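Local coordinates for protein putative phophotriesterase (Proteus mirabilis, PDB 3RHG) that probably hydrolyses ester bonds as a phosphotriesterase-family amidohydrolase, using a pair of zinc ions bound in each subunit, at residues Met17-Asn28 / Leu87-Thr96; Pro222-Pro232 / Arg246-Ile255. All coordinates share one frame; numbering follows the deposited sequence.

Contact 1 of 2, residues Met17-Asn28 / Leu87-Thr96; sequences MGLTLPHEHLFN and LGGKTIVDAT. With ZN (zinc ion), chain B.
Strands 19-24 and 89-94 pair in parallel, the first two strands of the eight-stranded sheet, and the contact is buried. The axes of segments 19-21 and 89-94 approach to 4.7 Å at 16°, and a backbone ladder carries the pairing: Leu21 N to Thr91 O, Val93 N to Leu21 O, Glu24 N to Val93 O and Ala95 N to Glu24 O. Between Leu21 and Glu24 the register slips by one residue, a beta bulge, at the corner formed by Pro22 and His23. At the N-terminal end Thr91 OG1 donates to Met17 O (2.7 Å) in the carbonyl plane, on a lone pair.

Past the bulge side chains join the backbone ladder. His25 ND1 donates to Thr96 OG1 at 2.8 Å and 167°, in the ring plane, which fixes the ring's rotation while its other nitrogen, NE2, binds zinc at 2.0 Å. His23 NE2 holds the same ion at 2.1 Å, and His23 ND1 is hydrogen-bonded to Asn197 OD1; Ala95 CB lies over one face of the His23 ring, 3.9 Å from the centroid, a CH-pi contact. Asp94, its CG anti to the backbone N (chi1 174°), turns OD1 to Leu26 N, 2.8 Å away on the anti lone pair. Glu166 and Asp294 also bind this zinc, and the His-X-His pair at the end of the first strand is characteristic of the amidohydrolase beta/alpha barrel.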
loop_
_atom_site.group_PDB
_atom_site.type_symbol
_atom_site.label_atom_id
_atom_site.label_comp_id
_atom_site.label_asym_id
_atom_site.label_seq_id
_atom_site.Cartn_x
_atom_site.Cartn_y
_atom_site.Cartn_z
ATOM N N MET A 17 -28.552 5.516 14.052
ATOM C CA MET A 17 -27.695 5.008 12.964
ATOM C C MET A 17 -26.352 4.454 13.453
ATOM O O MET A 17 -25.787 3.552 12.832
ATOM C CB MET A 17 -27.492 6.076 11.907
ATOM C CG MET A 17 -28.767 6.367 11.146
ATOM S SD MET A 17 -28.573 7.806 10.053
ATOM C CE MET A 17 -27.195 7.287 9.031
ATOM N N GLY A 18 -25.850 4.953 14.584
ATOM C CA GLY A 18 -24.563 4.461 15.078
ATOM C C GLY A 18 -23.418 4.598 14.072
ATOM O O GLY A 18 -23.439 5.466 13.205
ATOM N N LEU A 19 -22.400 3.761 14.236
ATOM C CA LEU A 19 -21.237 3.770 13.359
ATOM C C LEU A 19 -21.695 3.453 11.944
ATOM O O LEU A 19 -22.280 2.382 11.692
ATOM C CB LEU A 19 -20.212 2.745 13.846
ATOM C CG LEU A 19 -18.923 2.525 13.051
ATOM C CD1 LEU A 19 -18.140 3.832 12.918
ATOM C CD2 LEU A 19 -18.080 1.432 13.724
ATOM N N THR A 20 -21.415 4.382 11.025
ATOM C CA THR A 20 -21.990 4.357 9.683
ATOM C C THR A 20 -20.894 4.549 8.640
ATOM O O THR A 20 -20.019 5.406 8.789
ATOM C CB THR A 20 -23.000 5.506 9.531
ATOM O OG1 THR A 20 -24.091 5.291 10.436
ATOM C CG2 THR A 20 -23.590 5.543 8.103
ATOM N N LEU A 21 -20.974 3.774 7.563
ATOM C CA LEU A 21 -20.086 3.935 6.393
ATOM C C LEU A 21 -20.952 4.433 5.242
ATOM O O LEU A 21 -21.823 3.706 4.748
ATOM C CB LEU A 21 -19.453 2.604 6.022
ATOM C CG LEU A 21 -18.476 2.013 7.045
ATOM C CD1 LEU A 21 -18.055 0.571 6.612
ATOM C CD2 LEU A 21 -17.273 2.934 7.174
ATOM N N PRO A 22 -20.728 5.678 4.818
ATOM C CA PRO A 22 -21.631 6.339 3.852
ATOM C C PRO A 22 -21.371 6.051 2.383
ATOM O O PRO A 22 -22.154 6.498 1.528
ATOM C CB PRO A 22 -21.419 7.839 4.149
ATOM C CG PRO A 22 -19.965 7.894 4.589
ATOM C CD PRO A 22 -19.750 6.612 5.402
ATOM N N HIS A 23 -20.278 5.368 2.059
ATOM C CA HIS A 23 -20.037 5.108 0.627
ATOM C C HIS A 23 -19.288 3.792 0.425
ATOM O O HIS A 23 -18.055 3.753 0.540
ATOM C CB HIS A 23 -19.259 6.248 -0.060
ATOM C CG HIS A 23 -19.104 6.060 -1.551
ATOM N ND1 HIS A 23 -19.693 6.893 -2.484
ATOM C CD2 HIS A 23 -18.429 5.120 -2.262
ATOM C CE1 HIS A 23 -19.382 6.481 -3.705
ATOM N NE2 HIS A 23 -18.618 5.402 -3.602
ATOM N N GLU A 24 -20.037 2.730 0.128
ATOM C CA GLU A 24 -19.458 1.396 -0.073
ATOM C C GLU A 24 -20.202 0.740 -1.223
ATOM O O GLU A 24 -21.228 1.254 -1.658
ATOM C CB GLU A 24 -19.629 0.544 1.213
ATOM C CG GLU A 24 -19.043 1.184 2.450
ATOM C CD GLU A 24 -17.542 1.311 2.385
ATOM O OE1 GLU A 24 -16.880 0.618 1.554
ATOM O OE2 GLU A 24 -17.009 2.120 3.167
ATOM N N HIS A 25 -19.691 -0.386 -1.709
ATOM C CA HIS A 25 -20.468 -1.220 -2.619
ATOM C C HIS A 25 -20.527 -2.621 -2.080
ATOM O O HIS A 25 -19.503 -3.272 -1.967
ATOM C CB HIS A 25 -19.909 -1.175 -4.049
ATOM C CG HIS A 25 -19.818 0.224 -4.569
ATOM N ND1 HIS A 25 -20.868 0.845 -5.205
ATOM C CD2 HIS A 25 -18.843 1.159 -4.446
ATOM C CE1 HIS A 25 -20.532 2.087 -5.503
ATOM N NE2 HIS A 25 -19.303 2.303 -5.061
ATOM N N LEU A 26 -21.722 -3.052 -1.685
ATOM C CA LEU A 26 -21.908 -4.440 -1.255
ATOM C C LEU A 26 -22.042 -5.367 -2.455
ATOM O O LEU A 26 -21.370 -6.394 -2.510
ATOM C CB LEU A 26 -23.127 -4.596 -0.338
ATOM C CG LEU A 26 -22.864 -4.164 1.114
ATOM C CD1 LEU A 26 -22.466 -2.681 1.160
ATOM C CD2 LEU A 26 -24.074 -4.453 2.022
ATOM N N PHE A 27 -22.919 -4.992 -3.389
ATOM C CA PHE A 27 -23.171 -5.762 -4.607
ATOM C C PHE A 27 -23.042 -4.845 -5.814
ATOM O O PHE A 27 -23.775 -3.851 -5.959
ATOM C CB PHE A 27 -24.552 -6.427 -4.555
ATOM C CG PHE A 27 -24.723 -7.335 -3.364
ATOM C CD1 PHE A 27 -24.150 -8.609 -3.364
ATOM C CD2 PHE A 27 -25.427 -6.919 -2.235
ATOM C CE1 PHE A 27 -24.261 -9.446 -2.272
ATOM C CE2 PHE A 27 -25.546 -7.755 -1.131
ATOM C CZ PHE A 27 -24.962 -9.020 -1.143
ATOM N N ASN A 28 -22.059 -5.158 -6.650
ATOM C CA ASN A 28 -21.827 -4.440 -7.878
ATOM C C ASN A 28 -21.189 -5.409 -8.855
ATOM O O ASN A 28 -20.673 -6.454 -8.458
ATOM C CB ASN A 28 -20.965 -3.180 -7.650
ATOM C CG ASN A 28 -19.524 -3.503 -7.227
ATOM O OD1 ASN A 28 -19.274 -4.408 -6.427
ATOM N ND2 ASN A 28 -18.575 -2.758 -7.772
ATOM N N LEU A 87 -17.120 -4.390 15.319
ATOM C CA LEU A 87 -16.539 -3.147 15.825
ATOM C C LEU A 87 -17.626 -2.181 16.269
ATOM O O LEU A 87 -17.349 -1.033 16.646
ATOM C CB LEU A 87 -15.715 -2.474 14.721
ATOM C CG LEU A 87 -14.540 -3.316 14.235
ATOM C CD1 LEU A 87 -13.955 -2.721 12.967
ATOM C CD2 LEU A 87 -13.479 -3.448 15.332
ATOM N N GLY A 88 -18.868 -2.643 16.181
ATOM C CA GLY A 88 -20.024 -1.816 16.506
ATOM C C GLY A 88 -20.638 -1.164 15.284
ATOM O O GLY A 88 -21.482 -0.277 15.403
ATOM N N GLY A 89 -20.222 -1.593 14.101
ATOM C CA GLY A 89 -20.809 -1.043 12.868
ATOM C C GLY A 89 -22.305 -1.299 12.845
ATOM O O GLY A 89 -22.751 -2.428 13.129
ATOM N N LYS A 90 -23.091 -0.269 12.516
ATOM C CA LYS A 90 -24.558 -0.391 12.553
ATOM C C LYS A 90 -25.234 -0.095 11.222
ATOM O O LYS A 90 -26.319 -0.609 10.947
ATOM C CB LYS A 90 -25.176 0.498 13.665
ATOM C CG LYS A 90 -24.599 0.307 15.056
ATOM C CD LYS A 90 -25.054 -0.984 15.713
ATOM C CE LYS A 90 -24.638 -1.015 17.192
ATOM N NZ LYS A 90 -24.424 -2.389 17.725
ATOM N N THR A 91 -24.610 0.751 10.406
ATOM C CA THR A 91 -25.244 1.219 9.179
ATOM C C THR A 91 -24.225 1.276 8.050
ATOM O O THR A 91 -23.104 1.758 8.247
ATOM C CB THR A 91 -25.867 2.622 9.391
ATOM O OG1 THR A 91 -26.785 2.583 10.508
ATOM C CG2 THR A 91 -26.596 3.108 8.125
ATOM N N ILE A 92 -24.629 0.809 6.864
ATOM C CA ILE A 92 -23.761 0.866 5.687
ATOM C C ILE A 92 -24.571 1.274 4.466
ATOM O O ILE A 92 -25.725 0.841 4.311
ATOM C CB ILE A 92 -23.000 -0.491 5.464
ATOM C CG1 ILE A 92 -21.907 -0.348 4.390
ATOM C CG2 ILE A 92 -23.968 -1.624 5.133
ATOM C CD1 ILE A 92 -20.902 -1.521 4.394
ATOM N N VAL A 93 -24.000 2.147 3.635
ATOM C CA VAL A 93 -24.676 2.613 2.420
ATOM C C VAL A 93 -24.043 1.969 1.199
ATOM O O VAL A 93 -22.841 2.084 0.993
ATOM C CB VAL A 93 -24.568 4.155 2.253
ATOM C CG1 VAL A 93 -25.269 4.639 0.966
ATOM C CG2 VAL A 93 -25.151 4.872 3.462
ATOM N N ASP A 94 -24.866 1.285 0.413
ATOM C CA ASP A 94 -24.426 0.764 -0.874
ATOM C C ASP A 94 -24.706 1.849 -1.915
ATOM O O ASP A 94 -25.871 2.179 -2.154
ATOM C CB ASP A 94 -25.204 -0.502 -1.224
ATOM C CG ASP A 94 -24.885 -1.012 -2.613
ATOM O OD1 ASP A 94 -23.916 -1.762 -2.761
ATOM O OD2 ASP A 94 -25.634 -0.684 -3.556
ATOM N N ALA A 95 -23.646 2.396 -2.509
ATOM C CA ALA A 95 -23.736 3.524 -3.446
ATOM C C ALA A 95 -23.855 3.055 -4.901
ATOM O O ALA A 95 -23.636 3.840 -5.834
ATOM C CB ALA A 95 -22.533 4.460 -3.273
ATOM N N THR A 96 -24.245 1.792 -5.093
ATOM C CA THR A 96 -24.434 1.246 -6.434
ATOM C C THR A 96 -25.824 1.652 -6.910
ATOM O O THR A 96 -26.803 0.937 -6.670
ATOM C CB THR A 96 -24.301 -0.298 -6.419
ATOM O OG1 THR A 96 -23.153 -0.673 -5.636
ATOM C CG2 THR A 96 -24.139 -0.847 -7.852
HETATM ZN ZN ZN B . -18.328 4.042 -5.119
HETATM O O HOH W 1 -22.334 2.064 16.600
HETATM O O HOH W 2 -26.156 -3.228 -4.943
#

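Contact 2 of 2, residues Pro222-Pro232 / Arg246-Ile255; sequences PAKISLAHSDP and RGVWLEFDMI. With ZN (zinc ion), chain C; BEZ (benzoic acid), chain D.
His229 and Asp253 meet through two hydrogen bonds, one from the ring and one from the backbone. His229 CB lies 4.1 Å from Met254 SD. CG, anti to the carbonyl carbon (chi1 -44°), starts a ring sandwiched between Ala228 CB on one face and benzoic acid C3 on the opposite face. ND1 donates to Asp253 OD1 at 2.8 Å, on the syn side though 34° out of the carboxylate plane; ring and carboxylate planes stand 70° apart. CD2 lies near benzoic acid C2, CE1 is 3.6 Å from benzoic acid C3, and NE2 at the tip binds zinc at 2.0 Å, a site shared with His199 and Glu166.

These residues follow strands 225-227 and 249-252, which run parallel as neighbours in the barrel, joined through helix 237-245 in a beta-alpha-beta unit. Leu227 O takes Glu251 N and Ser230 OG from opposite faces of its plane. His229 N donates to Asp253 OD2 (2.9 Å), so the two carboxylate oxygens hold the backbone N and ND1 of one residue. Asp231 OD1 accepts from Met254 N at 2.9 Å, tying together the two loops; Met254 CE lies 3.8 Å from benzoic acid C4. Trp249 NE1 donates to Ala223 O at 2.8 Å.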
loop_
_atom_site.group_PDB
_atom_site.type_symbol
_atom_site.label_atom_id
_atom_site.label_comp_id
_atom_site.label_asym_id
_atom_site.label_seq_id
_atom_site.Cartn_x
_atom_site.Cartn_y
_atom_site.Cartn_z
ATOM N N PRO A 222 -26.779 22.778 0.123
ATOM C CA PRO A 222 -25.432 22.201 0.099
ATOM C C PRO A 222 -25.199 21.175 1.222
ATOM O O PRO A 222 -24.357 20.292 1.083
ATOM C CB PRO A 222 -24.499 23.410 0.290
ATOM C CG PRO A 222 -25.349 24.628 0.022
ATOM C CD PRO A 222 -26.782 24.252 0.259
ATOM N N ALA A 223 -25.907 21.306 2.349
ATOM C CA ALA A 223 -25.704 20.389 3.469
ATOM C C ALA A 223 -26.252 18.983 3.204
ATOM O O ALA A 223 -26.059 18.066 4.007
ATOM C CB ALA A 223 -26.331 20.969 4.727
ATOM N N LYS A 224 -26.934 18.803 2.070
ATOM C CA LYS A 224 -27.417 17.483 1.697
ATOM C C LYS A 224 -26.655 16.954 0.471
ATOM O O LYS A 224 -27.074 15.971 -0.130
ATOM C CB LYS A 224 -28.945 17.509 1.450
ATOM C CG LYS A 224 -29.786 17.780 2.723
ATOM C CD LYS A 224 -29.616 16.680 3.763
ATOM C CE LYS A 224 -30.257 15.342 3.319
ATOM N NZ LYS A 224 -30.122 14.321 4.430
ATOM N N ILE A 225 -25.521 17.580 0.140
ATOM C CA ILE A 225 -24.678 17.143 -0.983
ATOM C C ILE A 225 -23.300 16.721 -0.480
ATOM O O ILE A 225 -22.676 17.434 0.317
ATOM C CB ILE A 225 -24.542 18.275 -2.022
ATOM C CG1 ILE A 225 -25.919 18.465 -2.709
ATOM C CG2 ILE A 225 -23.443 17.964 -3.082
ATOM C CD1 ILE A 225 -26.043 19.731 -3.422
ATOM N N SER A 226 -22.826 15.565 -0.943
ATOM C CA SER A 226 -21.463 15.135 -0.670
ATOM C C SER A 226 -20.692 14.894 -1.955
ATOM O O SER A 226 -21.232 14.319 -2.930
ATOM C CB SER A 226 -21.434 13.878 0.208
ATOM O OG SER A 226 -22.191 12.840 -0.399
ATOM N N LEU A 227 -19.439 15.336 -1.950
ATOM C CA LEU A 227 -18.560 15.105 -3.088
ATOM C C LEU A 227 -17.721 13.855 -2.819
ATOM O O LEU A 227 -16.837 13.875 -1.985
ATOM C CB LEU A 227 -17.679 16.335 -3.395
ATOM C CG LEU A 227 -18.450 17.631 -3.676
ATOM C CD1 LEU A 227 -17.476 18.776 -4.056
ATOM C CD2 LEU A 227 -19.461 17.386 -4.814
ATOM N N ALA A 228 -18.022 12.760 -3.505
ATOM C CA ALA A 228 -17.255 11.527 -3.348
ATOM C C ALA A 228 -15.852 11.673 -3.951
ATOM O O ALA A 228 -15.590 12.539 -4.779
ATOM C CB ALA A 228 -17.977 10.343 -4.038
ATOM N N HIS A 229 -14.967 10.794 -3.526
ATOM C CA HIS A 229 -13.625 10.692 -4.062
ATOM C C HIS A 229 -12.877 12.025 -3.944
ATOM O O HIS A 229 -12.188 12.471 -4.867
ATOM C CB HIS A 229 -13.679 10.216 -5.520
ATOM C CG HIS A 229 -14.639 9.093 -5.758
ATOM N ND1 HIS A 229 -14.830 8.073 -4.851
ATOM C CD2 HIS A 229 -15.458 8.823 -6.801
ATOM C CE1 HIS A 229 -15.746 7.236 -5.308
ATOM N NE2 HIS A 229 -16.133 7.656 -6.499
ATOM N N SER A 230 -13.012 12.663 -2.788
ATOM C CA SER A 230 -12.248 13.861 -2.516
ATOM C C SER A 230 -10.796 13.506 -2.170
ATOM O O SER A 230 -9.940 14.394 -2.144
ATOM C CB SER A 230 -12.891 14.638 -1.354
ATOM O OG SER A 230 -14.199 15.092 -1.699
ATOM N N ASP A 231 -10.519 12.222 -1.906
ATOM C CA ASP A 231 -9.202 11.827 -1.388
ATOM C C ASP A 231 -8.033 12.306 -2.267
ATOM O O ASP A 231 -7.049 12.826 -1.748
ATOM C CB ASP A 231 -9.091 10.302 -1.164
ATOM C CG ASP A 231 -10.354 9.693 -0.547
ATOM O OD1 ASP A 231 -10.208 8.969 0.461
ATOM O OD2 ASP A 231 -11.480 9.932 -1.065
ATOM N N PRO A 232 -8.124 12.127 -3.604
ATOM C CA PRO A 232 -6.934 12.479 -4.390
ATOM C C PRO A 232 -6.680 13.978 -4.506
ATOM O O PRO A 232 -5.647 14.368 -5.067
ATOM C CB PRO A 232 -7.225 11.865 -5.778
ATOM C CG PRO A 232 -8.269 10.793 -5.510
ATOM C CD PRO A 232 -9.133 11.435 -4.433
ATOM N N ARG A 246 -18.457 26.433 0.217
ATOM C CA ARG A 246 -19.741 26.453 -0.466
ATOM C C ARG A 246 -20.802 25.634 0.272
ATOM O O ARG A 246 -21.976 25.612 -0.122
ATOM C CB ARG A 246 -19.604 26.032 -1.949
ATOM C CG ARG A 246 -18.676 26.973 -2.722
ATOM C CD ARG A 246 -18.626 26.672 -4.216
ATOM N NE ARG A 246 -19.898 26.986 -4.838
ATOM C CZ ARG A 246 -20.111 26.939 -6.150
ATOM N NH1 ARG A 246 -19.115 26.586 -6.965
ATOM N NH2 ARG A 246 -21.314 27.247 -6.638
ATOM N N GLY A 247 -20.394 24.967 1.351
ATOM C CA GLY A 247 -21.371 24.379 2.266
ATOM C C GLY A 247 -21.559 22.873 2.170
ATOM O O GLY A 247 -22.307 22.292 2.957
ATOM N N VAL A 248 -20.883 22.231 1.213
ATOM C CA VAL A 248 -21.088 20.814 0.961
ATOM C C VAL A 248 -20.182 19.948 1.825
ATOM O O VAL A 248 -19.248 20.452 2.469
ATOM C CB VAL A 248 -20.853 20.463 -0.536
ATOM C CG1 VAL A 248 -21.801 21.296 -1.408
ATOM C CG2 VAL A 248 -19.359 20.614 -0.920
ATOM N N TRP A 249 -20.447 18.641 1.820
ATOM C CA TRP A 249 -19.605 17.681 2.509
ATOM C C TRP A 249 -18.505 17.185 1.588
ATOM O O TRP A 249 -18.760 16.913 0.401
ATOM C CB TRP A 249 -20.434 16.471 2.944
ATOM C CG TRP A 249 -21.515 16.763 3.925
ATOM C CD1 TRP A 249 -22.759 17.261 3.657
ATOM C CD2 TRP A 249 -21.465 16.550 5.350
ATOM N NE1 TRP A 249 -23.490 17.371 4.826
ATOM C CE2 TRP A 249 -22.728 16.915 5.870
ATOM C CE3 TRP A 249 -20.499 16.033 6.217
ATOM C CZ2 TRP A 249 -23.029 16.842 7.242
ATOM C CZ3 TRP A 249 -20.795 15.967 7.592
ATOM C CH2 TRP A 249 -22.063 16.348 8.078
ATOM N N LEU A 250 -17.288 17.063 2.099
ATOM C CA LEU A 250 -16.245 16.360 1.367
ATOM C C LEU A 250 -16.161 14.947 1.905
ATOM O O LEU A 250 -16.009 14.745 3.104
ATOM C CB LEU A 250 -14.875 17.055 1.483
ATOM C CG LEU A 250 -14.778 18.414 0.779
ATOM C CD1 LEU A 250 -13.308 18.897 0.801
ATOM C CD2 LEU A 250 -15.288 18.351 -0.652
ATOM N N GLU A 251 -16.237 13.969 1.012
ATOM C CA GLU A 251 -16.177 12.576 1.409
ATOM C C GLU A 251 -14.849 11.968 0.977
ATOM O O GLU A 251 -14.496 11.980 -0.222
ATOM C CB GLU A 251 -17.334 11.809 0.771
ATOM C CG GLU A 251 -17.333 10.317 1.035
ATOM C CD GLU A 251 -18.574 9.691 0.448
ATOM O OE1 GLU A 251 -18.561 9.230 -0.732
ATOM O OE2 GLU A 251 -19.594 9.710 1.153
ATOM N N PHE A 252 -14.103 11.472 1.962
ATOM C CA PHE A 252 -12.862 10.755 1.756
ATOM C C PHE A 252 -13.248 9.308 1.841
ATOM O O PHE A 252 -13.301 8.725 2.930
ATOM C CB PHE A 252 -11.820 11.143 2.820
ATOM C CG PHE A 252 -11.309 12.556 2.668
ATOM C CD1 PHE A 252 -10.066 12.803 2.090
ATOM C CD2 PHE A 252 -12.081 13.637 3.090
ATOM C CE1 PHE A 252 -9.595 14.119 1.934
ATOM C CE2 PHE A 252 -11.633 14.952 2.955
ATOM C CZ PHE A 252 -10.376 15.201 2.385
ATOM N N ASP A 253 -13.583 8.732 0.691
ATOM C CA ASP A 253 -14.143 7.393 0.665
ATOM C C ASP A 253 -13.181 6.363 0.054
ATOM O O ASP A 253 -13.603 5.251 -0.283
ATOM C CB ASP A 253 -15.475 7.405 -0.109
ATOM C CG ASP A 253 -15.372 8.143 -1.421
ATOM O OD1 ASP A 253 -14.314 8.020 -2.052
ATOM O OD2 ASP A 253 -16.312 8.880 -1.797
ATOM N N MET A 254 -11.891 6.699 -0.044
ATOM C CA MET A 254 -10.912 5.769 -0.639
ATOM C C MET A 254 -9.900 5.368 0.418
ATOM O O MET A 254 -8.757 5.023 0.121
ATOM C CB MET A 254 -10.231 6.404 -1.847
ATOM C CG MET A 254 -11.238 6.787 -2.910
ATOM S SD MET A 254 -10.611 7.953 -4.150
ATOM C CE MET A 254 -9.386 6.962 -4.983
ATOM N N ILE A 255 -10.332 5.409 1.678
ATOM C CA ILE A 255 -9.382 5.192 2.759
ATOM C C ILE A 255 -9.010 3.730 2.824
ATOM O O ILE A 255 -9.879 2.873 3.017
ATOM C CB ILE A 255 -9.960 5.709 4.104
ATOM C CG1 ILE A 255 -10.103 7.234 4.031
ATOM C CG2 ILE A 255 -9.049 5.310 5.306
ATOM C CD1 ILE A 255 -10.834 7.838 5.220
HETATM ZN ZN ZN C . -17.415 6.731 -7.786
HETATM C C BEZ D . -12.233 6.284 -10.396
HETATM O O1 BEZ D . -12.808 7.372 -10.614
HETATM O O2 BEZ D . -11.707 5.660 -11.348
HETATM C C1 BEZ D . -12.163 5.721 -9.012
HETATM C C2 BEZ D . -12.860 6.316 -7.958
HETATM C C3 BEZ D . -12.792 5.764 -6.680
HETATM C C4 BEZ D . -12.015 4.637 -6.449
HETATM C C5 BEZ D . -11.312 4.056 -7.500
HETATM C C6 BEZ D . -11.384 4.587 -8.785
#

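In the fold
Contact 1 and contact 2 belong to the same parallel sheet, their centres 16 Å apart, and they meet at the binuclear metal centre, where the two zinc ions lie 3.9 Å apart. The zinc of contact 1 is bound by His23 and His25, that of contact 2 by His229, and Glu166 supplies OE2 to the first ion and OE1 to the second, bridging them. The two also pack directly: His23 ND1 lies 3.1 Å from Glu251 OE1, His23 NE2 3.8 Å from His229 CE1, and His23 CB 4.0 Å from Asp253 CB. Contact 2 alone contributes residues to the benzoic acid pocket, His229 and Met254, while Asp294 serves both that pocket and the zinc of contact 1.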